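PDB 2A0B: aerobic respiration control sensor protein ArcB from Escherichia coli, which senses respiratory conditions as a membrane-bound histidine kinase and activates the regulator ArcA by a four-step phosphorelay, the part here being its histidine-containing phosphotransfer domain. Local coordinates for residues A[76-79]-A[80-83]; A[95-98]-A[99-103]. One frame throughout, in Å; residues are numbered along the deposited sequence.

Interaction 1 (A[76-79]-A[80-83]). With ZN (zinc ion), chain B.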
ATOM      1  N   ARG A  76       5.112   1.431   3.797  1.00 17.28           N
ATOM      2  CA  ARG A  76       5.799   0.150   4.002  1.00 19.00           C
ATOM      3  C   ARG A  76       4.807  -0.987   4.404  1.00 18.97           C
ATOM      4  O   ARG A  76       4.907  -2.048   3.836  1.00 19.34           O
ATOM      5  CB  ARG A  76       6.814   0.366   5.103  1.00 24.42           C
ATOM      6  CG  ARG A  76       7.720  -0.777   5.523  1.00 32.89           C
ATOM      7  CD  ARG A  76       7.968  -0.678   7.022  1.00 36.97           C
ATOM      8  NE  ARG A  76       9.006   0.149   7.560  1.00 43.09           N
ATOM      9  CZ  ARG A  76      10.336   0.155   7.476  1.00 45.04           C
ATOM     10  NH1 ARG A  76      11.047  -0.684   6.724  1.00 46.57           N
ATOM     11  NH2 ARG A  76      11.059   1.071   8.129  1.00 46.70           N
ATOM     12  N   HIS A  77       3.828  -0.628   5.255  1.00 19.28           N
ATOM     13  CA  HIS A  77       2.929  -1.783   5.627  1.00 20.87           C
ATOM     14  C   HIS A  77       2.001  -2.158   4.543  1.00 19.42           C
ATOM     15  O   HIS A  77       1.677  -3.372   4.296  1.00 18.42           O
ATOM     16  CB  HIS A  77       2.165  -1.293   6.879  1.00 18.97           C
ATOM     17  CG  HIS A  77       1.081  -2.289   7.295  1.00 21.45           C
ATOM     18  ND1 HIS A  77       1.458  -3.563   7.668  1.00 23.48           N
ATOM     19  CD2 HIS A  77      -0.234  -2.160   7.297  1.00 22.83           C
ATOM     20  CE1 HIS A  77       0.318  -4.226   7.958  1.00 21.60           C
ATOM     21  NE2 HIS A  77      -0.659  -3.413   7.712  1.00 17.69           N
ATOM     22  N   LEU A  78       1.481  -1.261   3.702  1.00 16.63           N
ATOM     23  CA  LEU A  78       0.664  -1.534   2.572  1.00 17.19           C
ATOM     24  C   LEU A  78       1.502  -2.307   1.515  1.00 17.67           C
ATOM     25  O   LEU A  78       1.016  -3.182   0.844  1.00 18.05           O
ATOM     26  CB  LEU A  78      -0.028  -0.362   1.880  1.00 18.50           C
ATOM     27  CG  LEU A  78      -0.976   0.470   2.784  1.00 18.89           C
ATOM     28  CD1 LEU A  78      -1.684   1.556   2.005  1.00 20.68           C
ATOM     29  CD2 LEU A  78      -2.088  -0.501   3.292  1.00 22.20           C
ATOM     30  N   GLN A  79       2.784  -1.902   1.441  1.00 16.94           N
ATOM     31  CA  GLN A  79       3.657  -2.655   0.504  1.00 19.31           C
ATOM     32  C   GLN A  79       3.844  -4.131   0.905  1.00 18.85           C
ATOM     33  O   GLN A  79       3.719  -4.990   0.031  1.00 18.93           O
ATOM     34  CB  GLN A  79       5.033  -1.946   0.505  1.00 19.83           C
ATOM     35  CG  GLN A  79       5.954  -2.528  -0.584  1.00 25.62           C
ATOM     36  CD  GLN A  79       7.351  -1.966  -0.433  1.00 30.64           C
ATOM     37  OE1 GLN A  79       8.072  -1.939  -1.443  1.00 36.09           O
ATOM     38  NE2 GLN A  79       7.790  -1.530   0.704  1.00 31.89           N
ATOM     39  N   GLN A  80       3.948  -4.319   2.208  1.00 20.59           N
ATOM     40  CA  GLN A  80       4.104  -5.700   2.726  1.00 21.46           C
ATOM     41  C   GLN A  80       2.815  -6.492   2.553  1.00 21.76           C
ATOM     42  O   GLN A  80       2.857  -7.676   2.127  1.00 19.14           O
ATOM     43  CB  GLN A  80       4.565  -5.692   4.169  1.00 25.69           C
ATOM     44  CG  GLN A  80       4.813  -7.101   4.718  1.00 32.82           C
ATOM     45  CD  GLN A  80       5.708  -7.973   3.869  1.00 37.86           C
ATOM     46  OE1 GLN A  80       6.644  -7.477   3.197  1.00 41.47           O
ATOM     47  NE2 GLN A  80       5.460  -9.294   3.848  1.00 38.69           N
ATOM     48  N   LEU A  81       1.652  -5.835   2.731  1.00 18.75           N
ATOM     49  CA  LEU A  81       0.404  -6.580   2.410  1.00 18.06           C
ATOM     50  C   LEU A  81       0.276  -6.999   0.979  1.00 18.68           C
ATOM     51  O   LEU A  81      -0.190  -7.999   0.471  1.00 19.04           O
ATOM     52  CB  LEU A  81      -0.862  -5.742   2.743  1.00 20.66           C
ATOM     53  CG  LEU A  81      -1.246  -5.706   4.207  1.00 24.18           C
ATOM     54  CD1 LEU A  81      -2.439  -4.773   4.328  1.00 21.85           C
ATOM     55  CD2 LEU A  81      -1.562  -7.144   4.605  1.00 23.19           C
ATOM     56  N   GLY A  82       0.746  -6.051   0.055  1.00 17.43           N
ATOM     57  CA  GLY A  82       0.654  -6.360  -1.371  1.00 17.95           C
ATOM     58  C   GLY A  82       1.718  -7.448  -1.665  1.00 16.04           C
ATOM     59  O   GLY A  82       1.317  -8.247  -2.520  1.00 19.01           O
ATOM     60  N   GLN A  83       2.812  -7.481  -1.006  1.00 17.37           N
ATOM     61  CA  GLN A  83       3.788  -8.567  -1.207  1.00 19.55           C
ATOM     62  C   GLN A  83       3.147  -9.915  -0.827  1.00 20.29           C
ATOM     63  O   GLN A  83       3.226 -10.867  -1.611  1.00 19.89           O
ATOM     64  CB  GLN A  83       5.042  -8.295  -0.405  1.00 23.06           C
ATOM     65  CG  GLN A  83       5.986  -9.487  -0.341  1.00 24.71           C
ATOM     66  CD  GLN A  83       6.612  -9.783  -1.679  1.00 29.50           C
ATOM     67  OE1 GLN A  83       6.540  -8.993  -2.614  1.00 33.62           O
ATOM     68  NE2 GLN A  83       7.239 -10.962  -1.822  1.00 31.32           N
TER
HETATM   69 ZN    ZN B 800      -2.667  -3.684   8.191  1.00 24.08          ZN
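The imidazole of His-77 is met obliquely by Leu-81 one helical turn on, whose CD1 comes to 4.1 Å from NE2. Beyond that same nitrogen sits the zinc ion, bound by NE2 at 2.1 Å and equally far, 3.0 Å, from the ring atoms CD2 and CE1, so it lies centrally off this end of the ring. The ring reaches the metal because CG stands opposite the backbone N (chi1 173°), which swings the imidazole out beside the helix. Leu-81 leans its CD1 in beside the site, 4.0 Å from the zinc ion, and flanks the metal with an apolar methyl without binding it. That methyl also faces Leu-78 loosely, with CD2 of Leu-78 4.4 Å from CD1 of Leu-81. All of this lies on helix 76-85 of the HPt four-helix bundle, where Leu-81 leans on Glu-103 and Glu-107 of helix 93-122, the other two zinc ligands from this chain, and Leu-78 packs on Ala-70 of helix 56-72. Four successive i to i+4 backbone bonds hold the turns, from Gln-80 N to Arg-76 O at 3.0 Å through to Gln-83 N to Gln-79 O at 2.8 Å. On another side of the helix Gln-83 accepts a hydrogen bond at OE1 from Lys-67 NZ, while Arg-76 NE bonds to the carbonyl of Leu-12.

Interaction 2 (A[95-98]-A[99-103]). With ZN (zinc ion), chain B.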
ATOM      1  N   ASP A  95      -5.533 -19.581   2.708  1.00 21.02           N
ATOM      2  CA  ASP A  95      -6.333 -19.324   3.938  1.00 21.67           C
ATOM      3  C   ASP A  95      -6.512 -17.829   4.222  1.00 21.89           C
ATOM      4  O   ASP A  95      -7.468 -17.401   4.836  1.00 22.54           O
ATOM      5  CB  ASP A  95      -5.641 -19.854   5.164  1.00 22.05           C
ATOM      6  CG  ASP A  95      -5.785 -21.429   5.348  1.00 19.94           C
ATOM      7  OD1 ASP A  95      -6.626 -21.889   4.615  1.00 27.35           O
ATOM      8  OD2 ASP A  95      -4.845 -21.718   6.087  1.00 24.68           O
ATOM      9  N   ASN A  96      -5.464 -17.037   3.865  1.00 20.45           N
ATOM     10  CA  ASN A  96      -5.423 -15.670   4.362  1.00 21.63           C
ATOM     11  C   ASN A  96      -5.540 -14.592   3.279  1.00 19.12           C
ATOM     12  O   ASN A  96      -5.788 -13.461   3.740  1.00 19.90           O
ATOM     13  CB  ASN A  96      -4.036 -15.543   5.027  1.00 24.20           C
ATOM     14  CG  ASN A  96      -3.979 -16.193   6.412  1.00 30.36           C
ATOM     15  OD1 ASN A  96      -5.080 -16.540   6.854  1.00 31.25           O
ATOM     16  ND2 ASN A  96      -2.811 -16.272   6.999  1.00 30.35           N
ATOM     17  N   VAL A  97      -5.560 -14.971   2.020  1.00 18.95           N
ATOM     18  CA  VAL A  97      -5.601 -13.810   1.050  1.00 18.72           C
ATOM     19  C   VAL A  97      -6.818 -12.972   1.157  1.00 20.21           C
ATOM     20  O   VAL A  97      -6.809 -11.725   1.037  1.00 21.59           O
ATOM     21  CB  VAL A  97      -5.312 -14.383  -0.343  1.00 20.04           C
ATOM     22  CG1 VAL A  97      -6.480 -15.163  -0.921  1.00 21.12           C
ATOM     23  CG2 VAL A  97      -4.944 -13.165  -1.218  1.00 23.82           C
ATOM     24  N   GLY A  98      -8.026 -13.547   1.443  1.00 19.29           N
ATOM     25  CA  GLY A  98      -9.228 -12.701   1.591  1.00 20.44           C
ATOM     26  C   GLY A  98      -9.056 -11.830   2.864  1.00 18.60           C
ATOM     27  O   GLY A  98      -9.609 -10.707   2.787  1.00 21.04           O
ATOM     28  N   GLU A  99      -8.445 -12.244   3.930  1.00 19.28           N
ATOM     29  CA  GLU A  99      -8.228 -11.464   5.135  1.00 20.97           C
ATOM     30  C   GLU A  99      -7.250 -10.291   4.786  1.00 19.37           C
ATOM     31  O   GLU A  99      -7.548  -9.163   5.185  1.00 19.05           O
ATOM     32  CB  GLU A  99      -7.675 -12.212   6.326  1.00 25.29           C
ATOM     33  CG  GLU A  99      -7.685 -11.380   7.612  1.00 35.08           C
ATOM     34  CD  GLU A  99      -8.279 -12.069   8.823  1.00 40.84           C
ATOM     35  OE1 GLU A  99      -8.962 -13.121   8.684  1.00 44.98           O
ATOM     36  OE2 GLU A  99      -8.072 -11.657   9.995  1.00 43.62           O
ATOM     37  N   TRP A 100      -6.202 -10.638   4.022  1.00 18.79           N
ATOM     38  CA  TRP A 100      -5.280  -9.488   3.707  1.00 17.05           C
ATOM     39  C   TRP A 100      -5.959  -8.525   2.809  1.00 16.57           C
ATOM     40  O   TRP A 100      -5.666  -7.293   3.016  1.00 17.46           O
ATOM     41  CB  TRP A 100      -4.091 -10.140   2.979  1.00 16.98           C
ATOM     42  CG  TRP A 100      -3.222 -10.997   3.831  1.00 19.04           C
ATOM     43  CD1 TRP A 100      -3.000 -10.971   5.160  1.00 20.68           C
ATOM     44  CD2 TRP A 100      -2.457 -12.123   3.342  1.00 18.67           C
ATOM     45  NE1 TRP A 100      -2.112 -11.942   5.548  1.00 22.09           N
ATOM     46  CE2 TRP A 100      -1.785 -12.673   4.425  1.00 19.49           C
ATOM     47  CE3 TRP A 100      -2.279 -12.628   2.046  1.00 19.87           C
ATOM     48  CZ2 TRP A 100      -0.911 -13.765   4.320  1.00 22.52           C
ATOM     49  CZ3 TRP A 100      -1.438 -13.750   1.956  1.00 19.30           C
ATOM     50  CH2 TRP A 100      -0.780 -14.276   3.050  1.00 20.12           C
ATOM     51  N   ILE A 101      -6.811  -8.860   1.894  1.00 15.12           N
ATOM     52  CA  ILE A 101      -7.565  -7.965   1.041  1.00 15.56           C
ATOM     53  C   ILE A 101      -8.426  -7.079   1.915  1.00 18.59           C
ATOM     54  O   ILE A 101      -8.543  -5.881   1.811  1.00 18.20           O
ATOM     55  CB  ILE A 101      -8.298  -8.662  -0.082  1.00 18.54           C
ATOM     56  CG1 ILE A 101      -7.227  -9.286  -1.045  1.00 19.86           C
ATOM     57  CG2 ILE A 101      -9.334  -7.759  -0.713  1.00 19.20           C
ATOM     58  CD1 ILE A 101      -7.914 -10.159  -2.107  1.00 21.30           C
ATOM     59  N   GLU A 102      -9.266  -7.731   2.821  1.00 16.61           N
ATOM     60  CA  GLU A 102     -10.090  -6.903   3.695  1.00 17.91           C
ATOM     61  C   GLU A 102      -9.294  -5.989   4.589  1.00 18.49           C
ATOM     62  O   GLU A 102      -9.739  -4.851   4.840  1.00 19.90           O
ATOM     63  CB  GLU A 102     -10.865  -7.928   4.602  1.00 19.60           C
ATOM     64  CG  GLU A 102     -11.833  -7.176   5.506  1.00 23.47           C
ATOM     65  CD  GLU A 102     -12.959  -6.420   4.864  1.00 25.26           C
ATOM     66  OE1 GLU A 102     -13.420  -6.632   3.716  1.00 28.20           O
ATOM     67  OE2 GLU A 102     -13.422  -5.501   5.580  1.00 26.80           O
ATOM     68  N   GLU A 103      -8.177  -6.361   5.156  1.00 17.81           N
ATOM     69  CA  GLU A 103      -7.291  -5.581   5.966  1.00 18.02           C
ATOM     70  C   GLU A 103      -6.837  -4.316   5.154  1.00 19.67           C
ATOM     71  O   GLU A 103      -6.963  -3.209   5.638  1.00 19.29           O
ATOM     72  CB  GLU A 103      -6.081  -6.372   6.358  1.00 19.88           C
ATOM     73  CG  GLU A 103      -5.181  -5.590   7.268  1.00 19.33           C
ATOM     74  CD  GLU A 103      -3.943  -6.338   7.607  1.00 20.37           C
ATOM     75  OE1 GLU A 103      -3.851  -7.626   7.525  1.00 22.63           O
ATOM     76  OE2 GLU A 103      -2.926  -5.738   8.028  1.00 19.93           O
TER
HETATM   77 ZN    ZN B 800      -2.667  -3.684   8.191  1.00 24.08          ZN
HETATM   78  O   HOH W   1      -8.980 -15.262   4.187  1.00 28.98           O
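Trp-100 lays one face of its indole against the preceding turn, and Asn-96 presses down on it. The CB of Asn-96 makes a CH-pi contact, 3.8 Å from the centroid of the six-membered ring and only 20° off its normal. The backbone O of Asn-96 lies over the same face, 3.6 Å from Trp-100 CG, while also accepting the backbone hydrogen bond from Trp-100 N. What folds the indole back is the first torsion (chi1 -69°), with CG beside the backbone N. Val-97 extends this close-packed part: its CB is 4.2 Å from Trp-100 CE3, and its CG2 meets Ile-101 CD1 at 4.3 Å. Beyond the helix, Trp-100 covers Gln-84 and Ile-85 of helix 76-85, and Ile-101 reaches Leu-47, Glu-48 and Leu-51 of helix 26-52. With an alanine in place of Trp-100, Asn-96 and Val-97 would probably lose the ring they rest on, leaving a gap towards Ile-85.

The outer side is looser and polar. A water links the backbone O of Asp-95, 2.7 Å away, to Glu-99 N, and the carboxylate ends of Glu-99 and Glu-102 lead away from the preceding turn. Glu-102 lies close to Glu-106, another acid, which may raise the proton affinity of either. Glu-103 is more tightly held at its end: its extended chain brings OE2 to 2.1 Å from the zinc ion, with OE1 at 4.2 Å, so a single oxygen binds. Helix 93-122 here turns Val-97 and Ile-101 into the four-helix bundle of the HPt domain and offers an acid to a zinc site bridging it to helix 76-85.

In the fold
Interactions 1 and 2 lie on consecutive helices of the bundle, 76-85 and 93-122, their centres about 12 Å apart, and the zinc ion joins them. His-77 NE2 and Glu-103 OE2, both bound to the metal, are 3.3 Å apart, and Glu-107 is the third ligand from this chain. Beside the metal, Leu-81 CD2 packs 3.7 Å from Glu-103 OE1 and 4.1 Å from Trp-100 CD1. Asp-95, also assigned to the zinc site, has its OD2 18.3 Å from this ion, too far to bind it within this molecule, consistent with Asp-95 of a neighbouring molecule in the crystal completing the site. The side chain of His-64, the phosphorylation site, lies about 7 Å from that of Gln-83 and about 12 Å from that of Val-97.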